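Local atomic coordinates of ribulose-1,5-bisphosphate carboxylase/oxygenase large subunit (Rhodopseudomonas palustris, PDB entry 3QFW), a protein that is a Rubisco-like protein that probably binds magnesium and acts as a lyase on a phosphorylated sugar, as its Rubisco relatives do. Residues B[151-156]-B[189-194]; B[99-104]-B[269-274]; B[210-215]-B[240-245]. One frame throughout, in Å; residues are numbered along the deposited sequence.

Contact 1 of 3, residues B[151-156]-B[189-194]; sequences IAHQLA and REANAA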
loop_
_atom_site.group_PDB
_atom_site.type_symbol
_atom_site.label_atom_id
_atom_site.label_comp_id
_atom_site.label_asym_id
_atom_site.label_seq_id
_atom_site.Cartn_x
_atom_site.Cartn_y
_atom_site.Cartn_z
ATOM N N ILE B 151 -14.032 -18.891 21.875
ATOM C CA ILE B 151 -12.997 -19.546 21.082
ATOM C C ILE B 151 -11.612 -19.247 21.634
ATOM O O ILE B 151 -10.800 -20.161 21.835
ATOM C CB ILE B 151 -13.035 -19.087 19.613
ATOM C CG1 ILE B 151 -14.336 -19.538 18.949
ATOM C CG2 ILE B 151 -11.822 -19.626 18.862
ATOM C CD1 ILE B 151 -14.621 -21.012 19.108
ATOM N N ALA B 152 -11.339 -17.968 21.874
ATOM C CA ALA B 152 -10.055 -17.560 22.440
ATOM C C ALA B 152 -9.768 -18.288 23.745
ATOM O O ALA B 152 -8.634 -18.704 24.008
ATOM C CB ALA B 152 -10.024 -16.065 22.669
ATOM N N HIS B 153 -10.802 -18.434 24.566
ATOM C CA HIS B 153 -10.666 -19.089 25.862
ATOM C C HIS B 153 -10.219 -20.539 25.672
ATOM O O HIS B 153 -9.309 -21.024 26.355
ATOM C CB HIS B 153 -11.989 -19.016 26.629
ATOM C CG HIS B 153 -11.895 -19.479 28.054
ATOM N ND1 HIS B 153 -11.388 -18.688 29.065
ATOM C CD2 HIS B 153 -12.254 -20.648 28.636
ATOM C CE1 HIS B 153 -11.442 -19.350 30.209
ATOM N NE2 HIS B 153 -11.959 -20.543 29.973
ATOM N N GLN B 154 -10.858 -21.227 24.732
ATOM C CA GLN B 154 -10.509 -22.612 24.454
ATOM C C GLN B 154 -9.082 -22.720 23.919
ATOM O O GLN B 154 -8.334 -23.596 24.321
ATOM C CB GLN B 154 -11.521 -23.251 23.506
ATOM C CG GLN B 154 -12.923 -23.317 24.096
ATOM C CD GLN B 154 -14.003 -23.515 23.047
ATOM O OE1 GLN B 154 -14.135 -24.592 22.465
ATOM N NE2 GLN B 154 -14.786 -22.469 22.803
ATOM N N LEU B 155 -8.692 -21.809 23.031
ATOM C CA LEU B 155 -7.331 -21.824 22.503
ATOM C C LEU B 155 -6.299 -21.592 23.613
ATOM O O LEU B 155 -5.328 -22.340 23.746
ATOM C CB LEU B 155 -7.180 -20.780 21.388
ATOM C CG LEU B 155 -8.089 -21.052 20.188
ATOM C CD1 LEU B 155 -8.183 -19.824 19.267
ATOM C CD2 LEU B 155 -7.617 -22.283 19.428
ATOM N N ALA B 156 -6.523 -20.556 24.415
ATOM C CA ALA B 156 -5.589 -20.194 25.478
ATOM C C ALA B 156 -5.495 -21.309 26.520
ATOM O O ALA B 156 -4.426 -21.574 27.073
ATOM C CB ALA B 156 -6.011 -18.874 26.121
ATOM N N ARG B 189 -7.262 -13.764 29.642
ATOM C CA ARG B 189 -6.784 -13.627 31.020
ATOM C C ARG B 189 -7.300 -14.749 31.919
ATOM O O ARG B 189 -6.541 -15.344 32.673
ATOM C CB ARG B 189 -7.185 -12.272 31.606
ATOM C CG ARG B 189 -6.380 -11.110 31.069
ATOM C CD ARG B 189 -4.896 -11.297 31.352
ATOM N NE ARG B 189 -4.445 -10.494 32.485
ATOM C CZ ARG B 189 -3.179 -10.397 32.880
ATOM N NH1 ARG B 189 -2.224 -11.056 32.232
ATOM N NH2 ARG B 189 -2.864 -9.639 33.923
ATOM N N GLU B 190 -8.597 -15.024 31.836
ATOM C CA GLU B 190 -9.211 -16.056 32.652
ATOM C C GLU B 190 -8.546 -17.402 32.396
ATOM O O GLU B 190 -8.198 -18.121 33.329
ATOM C CB GLU B 190 -10.718 -16.114 32.393
ATOM C CG GLU B 190 -11.405 -14.787 32.674
ATOM C CD GLU B 190 -12.910 -14.829 32.472
ATOM O OE1 GLU B 190 -13.604 -14.000 33.092
ATOM O OE2 GLU B 190 -13.399 -15.685 31.702
ATOM N N ALA B 191 -8.361 -17.726 31.122
ATOM C CA ALA B 191 -7.672 -18.939 30.729
ATOM C C ALA B 191 -6.257 -18.983 31.313
ATOM O O ALA B 191 -5.842 -20.006 31.852
ATOM C CB ALA B 191 -7.630 -19.052 29.213
ATOM N N ASN B 192 -5.527 -17.874 31.200
ATOM C CA ASN B 192 -4.188 -17.777 31.775
ATOM C C ASN B 192 -4.195 -18.091 33.270
ATOM O O ASN B 192 -3.331 -18.810 33.764
ATOM C CB ASN B 192 -3.575 -16.389 31.548
ATOM C CG ASN B 192 -3.048 -16.202 30.128
ATOM O OD1 ASN B 192 -2.903 -17.163 29.373
ATOM N ND2 ASN B 192 -2.750 -14.963 29.769
ATOM N N ALA B 193 -5.165 -17.532 33.984
ATOM C CA ALA B 193 -5.237 -17.712 35.430
ATOM C C ALA B 193 -5.462 -19.177 35.794
ATOM O O ALA B 193 -4.790 -19.714 36.662
ATOM C CB ALA B 193 -6.331 -16.838 36.023
ATOM N N ALA B 194 -6.404 -19.818 35.113
ATOM C CA ALA B 194 -6.765 -21.201 35.408
ATOM C C ALA B 194 -5.633 -22.187 35.124
ATOM O O ALA B 194 -5.462 -23.179 35.839
ATOM C CB ALA B 194 -8.020 -21.597 34.624
#
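Ala156 and Ala191 meet methyl to methyl, CB to CB at 3.5 Å, tighter than usual carbon contact, both methyls buried between the helices. Beside them the His153 ring reaches across, and its CE1 comes within 3.6 Å of Ala191 N. Glu190 CB sits at the ring edge, 4.0 Å from His153 CE1. The imidazole gets there because CG stands anti to the backbone N (chi1 -171°). Its rotation is fixed from the second helix one turn earlier, where ND1 is hydrogen-bonded to Ala187 O. With an alanine here instead of His153, the Ala187 carbonyl is likely to lose its side-chain donor and a gap to open beside Ala191. Segments 151-156 and 189-194 belong to consecutive helices on the outside of the alpha/beta barrel, running nearly parallel, 27° apart with axes 8.5 Å from each other. Behind the pair, Ala156 and Leu155 rest on Ile163 of barrel strand 162-165. Small methyls therefore set the spacing, while a polar link between the helices is the histidine ND1 on the Ala187 carbonyl; the Glu190 carboxylate may bias the ring electrostatically, its OE2 being 4.5 Å from His153 ND1.

Contact 2 of 3, residues B[99-104]-B[269-274]; sequences LADVEL and LGRLFR
Arg271 of helix 265-276, one of the outer helices of the alpha/beta barrel, reaches out to Asp101 and Val102, at the edge of the antiparallel sheet of the N-terminal domain. The contact therefore spans the two parts of the Rubisco-type chain.

Its hydrogen bond runs from Arg271 NH1 to the backbone Val102 O, 3.1 Å long and bent, with an N-H...O angle of 137°. The oxygen lies at the guanidinium edge, slightly tilted from its plane, and the donor in turn stands 30° off the carbonyl plane. Getting NH1 there takes a chain that leaves the helix with CG anti to the backbone N and then bends at chi3 (-77°).

The charge contact is looser. Asp101 OD1 is 3.4 Å from Arg271 NH1 but sits off the flat of the guanidinium, where no hydrogen is directed, and the pair is held by charge. The two side chains run roughly perpendicular to each other.

Apolar packing lies to one side of this polar pair. Val102 rests on Leu267, one turn earlier in the same helix as Arg271, and on Leu87 of helix 80-88, while Leu104 touches Leu275. On the arginine's side, Phe308 packs against Arg271.

Within 99-104, backbone bonds from Asp101 to Thr11 and from Glu103 to Val9 hold the chain to strand 8-15. The Asp101 carboxylate has a further tie close to home, a weak hydrogen bond of 2.8 Å from Val102 N to the same OD1 that faces Arg271.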
loop_
_atom_site.group_PDB
_atom_site.type_symbol
_atom_site.label_atom_id
_atom_site.label_comp_id
_atom_site.label_asym_id
_atom_site.label_seq_id
_atom_site.Cartn_x
_atom_site.Cartn_y
_atom_site.Cartn_z
ATOM N N LEU B 99 11.429 -5.442 -6.792
ATOM C CA LEU B 99 12.427 -4.984 -5.840
ATOM C C LEU B 99 12.823 -6.183 -4.969
ATOM O O LEU B 99 11.977 -6.724 -4.278
ATOM C CB LEU B 99 11.841 -3.876 -4.965
ATOM C CG LEU B 99 12.759 -3.439 -3.827
ATOM C CD1 LEU B 99 14.016 -2.784 -4.391
ATOM C CD2 LEU B 99 12.046 -2.516 -2.847
ATOM N N ALA B 100 14.096 -6.579 -5.000
ATOM C CA ALA B 100 14.549 -7.834 -4.366
ATOM C C ALA B 100 15.242 -7.684 -3.004
ATOM O O ALA B 100 15.032 -8.503 -2.103
ATOM C CB ALA B 100 15.456 -8.629 -5.328
ATOM N N ASP B 101 16.086 -6.666 -2.861
ATOM C CA ASP B 101 16.770 -6.417 -1.591
ATOM C C ASP B 101 17.160 -4.950 -1.467
ATOM O O ASP B 101 17.156 -4.214 -2.452
ATOM C CB ASP B 101 18.021 -7.293 -1.457
ATOM C CG ASP B 101 18.409 -7.546 -0.004
ATOM O OD1 ASP B 101 17.682 -7.095 0.910
ATOM O OD2 ASP B 101 19.449 -8.210 0.229
ATOM N N VAL B 102 17.502 -4.536 -0.251
ATOM C CA VAL B 102 17.960 -3.171 -0.002
ATOM C C VAL B 102 19.066 -3.202 1.053
ATOM O O VAL B 102 18.908 -3.806 2.118
ATOM C CB VAL B 102 16.807 -2.246 0.462
ATOM C CG1 VAL B 102 17.264 -0.772 0.544
ATOM C CG2 VAL B 102 15.629 -2.363 -0.483
ATOM N N GLU B 103 20.190 -2.571 0.739
ATOM C CA GLU B 103 21.267 -2.410 1.706
ATOM C C GLU B 103 21.262 -0.957 2.160
ATOM O O GLU B 103 21.643 -0.066 1.405
ATOM C CB GLU B 103 22.621 -2.777 1.085
ATOM C CG GLU B 103 22.669 -4.162 0.455
ATOM C CD GLU B 103 24.019 -4.482 -0.170
ATOM O OE1 GLU B 103 24.927 -3.627 -0.111
ATOM O OE2 GLU B 103 24.175 -5.593 -0.723
ATOM N N LEU B 104 20.819 -0.729 3.394
ATOM C CA LEU B 104 20.717 0.615 3.954
ATOM C C LEU B 104 21.941 0.965 4.789
ATOM O O LEU B 104 22.448 0.123 5.532
ATOM C CB LEU B 104 19.488 0.716 4.861
ATOM C CG LEU B 104 18.117 0.520 4.219
ATOM C CD1 LEU B 104 17.070 0.333 5.301
ATOM C CD2 LEU B 104 17.747 1.704 3.299
ATOM N N LEU B 269 8.315 -8.401 4.140
ATOM C CA LEU B 269 7.740 -8.968 5.361
ATOM C C LEU B 269 8.805 -9.282 6.403
ATOM O O LEU B 269 8.549 -9.242 7.613
ATOM C CB LEU B 269 7.001 -10.259 5.032
ATOM C CG LEU B 269 5.932 -10.190 3.942
ATOM C CD1 LEU B 269 5.168 -11.498 3.946
ATOM C CD2 LEU B 269 4.991 -9.023 4.167
ATOM N N GLY B 270 9.995 -9.624 5.928
ATOM C CA GLY B 270 11.103 -9.926 6.806
ATOM C C GLY B 270 11.860 -8.683 7.221
ATOM O O GLY B 270 11.727 -8.213 8.347
ATOM N N ARG B 271 12.656 -8.143 6.304
ATOM C CA ARG B 271 13.597 -7.091 6.657
ATOM C C ARG B 271 12.904 -5.768 6.951
ATOM O O ARG B 271 13.069 -5.197 8.028
ATOM C CB ARG B 271 14.651 -6.919 5.552
ATOM C CG ARG B 271 15.541 -5.688 5.716
ATOM C CD ARG B 271 16.781 -5.769 4.841
ATOM N NE ARG B 271 17.765 -6.680 5.433
ATOM C CZ ARG B 271 18.973 -6.912 4.933
ATOM N NH1 ARG B 271 19.358 -6.305 3.816
ATOM N NH2 ARG B 271 19.806 -7.743 5.555
ATOM N N LEU B 272 12.110 -5.285 6.000
ATOM C CA LEU B 272 11.525 -3.959 6.145
ATOM C C LEU B 272 10.514 -3.890 7.283
ATOM O O LEU B 272 10.521 -2.934 8.053
ATOM C CB LEU B 272 10.907 -3.488 4.829
ATOM C CG LEU B 272 11.915 -3.238 3.696
ATOM C CD1 LEU B 272 11.200 -2.734 2.447
ATOM C CD2 LEU B 272 13.009 -2.255 4.116
ATOM N N PHE B 273 9.627 -4.878 7.370
ATOM C CA PHE B 273 8.665 -4.923 8.472
ATOM C C PHE B 273 9.394 -4.900 9.832
ATOM O O PHE B 273 9.037 -4.122 10.725
ATOM C CB PHE B 273 7.760 -6.157 8.357
ATOM C CG PHE B 273 6.548 -5.965 7.454
ATOM C CD1 PHE B 273 6.461 -4.886 6.568
ATOM C CD2 PHE B 273 5.501 -6.873 7.487
ATOM C CE1 PHE B 273 5.342 -4.731 5.751
ATOM C CE2 PHE B 273 4.374 -6.711 6.686
ATOM C CZ PHE B 273 4.302 -5.647 5.813
ATOM N N ARG B 274 10.419 -5.745 9.963
ATOM C CA ARG B 274 11.296 -5.776 11.143
ATOM C C ARG B 274 11.937 -4.406 11.420
ATOM O O ARG B 274 11.884 -3.895 12.543
ATOM C CB ARG B 274 12.388 -6.825 10.930
ATOM C CG ARG B 274 13.501 -6.853 12.009
ATOM C CD ARG B 274 14.616 -7.791 11.590
ATOM N NE ARG B 274 15.664 -7.942 12.612
ATOM C CZ ARG B 274 16.739 -8.697 12.444
ATOM N NH1 ARG B 274 16.894 -9.364 11.305
ATOM N NH2 ARG B 274 17.659 -8.785 13.403
#

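Contact 3 of 3, residues B[210-215]-B[240-245]; sequences DDMRRQ and HAIVKE
Met212 and Ile242 form the close-packed half of this contact, both buried. The methionine chain bends at chi3 (-57°), which turns its methyl toward the isoleucine, and CE meets Ile242 CG1 at 3.8 Å. Ile242 CD1 pushes on toward the other helix, 4.0 Å from Met212 CB and 4.1 Å from Arg213 N, and Ile205 covers both side chains from a nearby loop. Helices 209-222 and 236-243 stand on the outside of the alpha/beta barrel, with strand 226-229 between them in the chain. The more exposed half is polar. Here the extended Arg213 chain lies over Ile242 CD1 and presents its guanidinium side-on to Glu245, the two flat groups only 18° from coplanar. NE is shared between the carboxylate oxygens, 3.1 Å from OE1 and 3.2 Å from OE2, and NH2 adds a second bond to OE1; both oxygens use their syn lone pairs. All three bonds are bent, the one from NH2 most, at 138°. Arg213 NH2 also makes a salt bridge to Asp210 of the second subunit, whose own Arg213 pairs with Asp210 of this chain.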
loop_
_atom_site.group_PDB
_atom_site.type_symbol
_atom_site.label_atom_id
_atom_site.label_comp_id
_atom_site.label_asym_id
_atom_site.label_seq_id
_atom_site.Cartn_x
_atom_site.Cartn_y
_atom_site.Cartn_z
ATOM N N ASP B 210 -5.728 8.104 13.347
ATOM C CA ASP B 210 -6.635 8.428 14.450
ATOM C C ASP B 210 -7.360 7.181 14.939
ATOM O O ASP B 210 -7.417 6.910 16.147
ATOM C CB ASP B 210 -7.676 9.477 14.035
ATOM C CG ASP B 210 -7.054 10.798 13.599
ATOM O OD1 ASP B 210 -5.893 11.081 13.966
ATOM O OD2 ASP B 210 -7.746 11.560 12.895
ATOM N N ASP B 211 -7.935 6.426 14.008
ATOM C CA ASP B 211 -8.593 5.169 14.364
ATOM C C ASP B 211 -7.615 4.232 15.080
ATOM O O ASP B 211 -7.950 3.611 16.100
ATOM C CB ASP B 211 -9.152 4.475 13.117
ATOM C CG ASP B 211 -10.226 5.302 12.405
ATOM O OD1 ASP B 211 -11.093 5.879 13.090
ATOM O OD2 ASP B 211 -10.205 5.366 11.158
ATOM N N MET B 212 -6.399 4.133 14.554
ATOM C CA MET B 212 -5.416 3.214 15.122
ATOM C C MET B 212 -5.026 3.574 16.562
ATOM O O MET B 212 -4.941 2.697 17.413
ATOM C CB MET B 212 -4.182 3.066 14.215
ATOM C CG MET B 212 -4.365 2.042 13.076
ATOM S SD MET B 212 -2.805 1.410 12.373
ATOM C CE MET B 212 -2.049 2.954 11.883
ATOM N N ARG B 213 -4.810 4.859 16.834
ATOM C CA ARG B 213 -4.423 5.285 18.177
ATOM C C ARG B 213 -5.554 5.093 19.177
ATOM O O ARG B 213 -5.307 4.751 20.329
ATOM C CB ARG B 213 -3.971 6.746 18.206
ATOM C CG ARG B 213 -2.707 7.060 17.419
ATOM C CD ARG B 213 -2.393 8.561 17.465
ATOM N NE ARG B 213 -1.021 8.851 17.048
ATOM C CZ ARG B 213 -0.665 9.875 16.278
ATOM N NH1 ARG B 213 -1.577 10.723 15.826
ATOM N NH2 ARG B 213 0.609 10.055 15.955
ATOM N N ARG B 214 -6.789 5.335 18.744
ATOM C CA ARG B 214 -7.952 5.100 19.596
ATOM C C ARG B 214 -8.031 3.630 19.972
ATOM O O ARG B 214 -8.259 3.279 21.131
ATOM C CB ARG B 214 -9.242 5.508 18.876
ATOM C CG ARG B 214 -10.525 5.248 19.669
ATOM C CD ARG B 214 -11.757 5.703 18.877
ATOM N NE ARG B 214 -11.589 7.057 18.354
ATOM C CZ ARG B 214 -12.323 8.104 18.722
ATOM N NH1 ARG B 214 -13.299 7.957 19.610
ATOM N NH2 ARG B 214 -12.089 9.298 18.193
ATOM N N GLN B 215 -7.845 2.772 18.979
ATOM C CA GLN B 215 -7.893 1.334 19.204
ATOM C C GLN B 215 -6.728 0.854 20.069
ATOM O O GLN B 215 -6.879 -0.079 20.862
ATOM C CB GLN B 215 -7.976 0.583 17.875
ATOM C CG GLN B 215 -9.368 0.686 17.251
ATOM C CD GLN B 215 -9.391 0.406 15.764
ATOM O OE1 GLN B 215 -8.586 -0.364 15.242
ATOM N NE2 GLN B 215 -10.326 1.048 15.067
ATOM N N HIS B 240 4.750 2.555 11.561
ATOM C CA HIS B 240 5.940 2.900 12.341
ATOM C C HIS B 240 5.579 3.811 13.512
ATOM O O HIS B 240 6.097 3.655 14.626
ATOM C CB HIS B 240 6.956 3.578 11.435
ATOM C CG HIS B 240 8.298 3.786 12.061
ATOM N ND1 HIS B 240 8.979 2.786 12.720
ATOM C CD2 HIS B 240 9.094 4.879 12.108
ATOM C CE1 HIS B 240 10.136 3.257 13.153
ATOM N NE2 HIS B 240 10.230 4.526 12.793
ATOM N N ALA B 241 4.687 4.765 13.257
ATOM C CA ALA B 241 4.209 5.668 14.301
ATOM C C ALA B 241 3.552 4.908 15.448
ATOM O O ALA B 241 3.760 5.245 16.614
ATOM C CB ALA B 241 3.236 6.692 13.723
ATOM N N ILE B 242 2.751 3.894 15.118
ATOM C CA ILE B 242 2.102 3.067 16.136
ATOM C C ILE B 242 3.129 2.251 16.913
ATOM O O ILE B 242 3.004 2.077 18.128
ATOM C CB ILE B 242 1.036 2.120 15.537
ATOM C CG1 ILE B 242 -0.258 2.884 15.268
ATOM C CG2 ILE B 242 0.719 0.982 16.490
ATOM C CD1 ILE B 242 -0.974 3.352 16.530
ATOM N N VAL B 243 4.139 1.742 16.214
ATOM C CA VAL B 243 5.198 0.985 16.882
ATOM C C VAL B 243 5.811 1.825 17.999
ATOM O O VAL B 243 6.067 1.330 19.096
ATOM C CB VAL B 243 6.295 0.552 15.885
ATOM C CG1 VAL B 243 7.578 0.138 16.615
ATOM C CG2 VAL B 243 5.784 -0.578 14.988
ATOM N N LYS B 244 6.033 3.103 17.714
ATOM C CA LYS B 244 6.595 4.029 18.696
ATOM C C LYS B 244 5.662 4.356 19.863
ATOM O O LYS B 244 6.091 4.937 20.866
ATOM C CB LYS B 244 7.033 5.318 18.001
ATOM C CG LYS B 244 8.366 5.190 17.294
ATOM C CD LYS B 244 8.574 6.329 16.326
ATOM C CE LYS B 244 9.904 6.199 15.613
ATOM N NZ LYS B 244 10.072 7.253 14.564
ATOM N N GLU B 245 4.394 3.985 19.730
ATOM C CA GLU B 245 3.398 4.239 20.769
ATOM C C GLU B 245 2.943 2.939 21.438
ATOM O O GLU B 245 2.160 2.946 22.397
ATOM C CB GLU B 245 2.208 5.010 20.171
ATOM C CG GLU B 245 2.585 6.408 19.668
ATOM C CD GLU B 245 1.468 7.103 18.901
ATOM O OE1 GLU B 245 1.751 8.129 18.239
ATOM O OE2 GLU B 245 0.311 6.628 18.956
#

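How the contacts relate
From the N terminus the chain first reaches 99-104, at the edge of the antiparallel sheet, and the loop opened there closes only at 269-274, when contact 2 ties that sheet to a barrel helix. Contacts 1 and 3 are nested inside this long loop and follow one another in series: 151-156 meets 189-194, with strand 162-165 in the chain between them, and only then does 210-215 meet 240-245, with strand 226-229 intervening in sequence. Both join outer helices of the barrel. The three sites are separate: contacts 1 and 2 have centres 36 Å apart, and contact 3 is nearest to contact 2, with about 6 Å between their nearest atoms. Contact 3 also faces the second subunit.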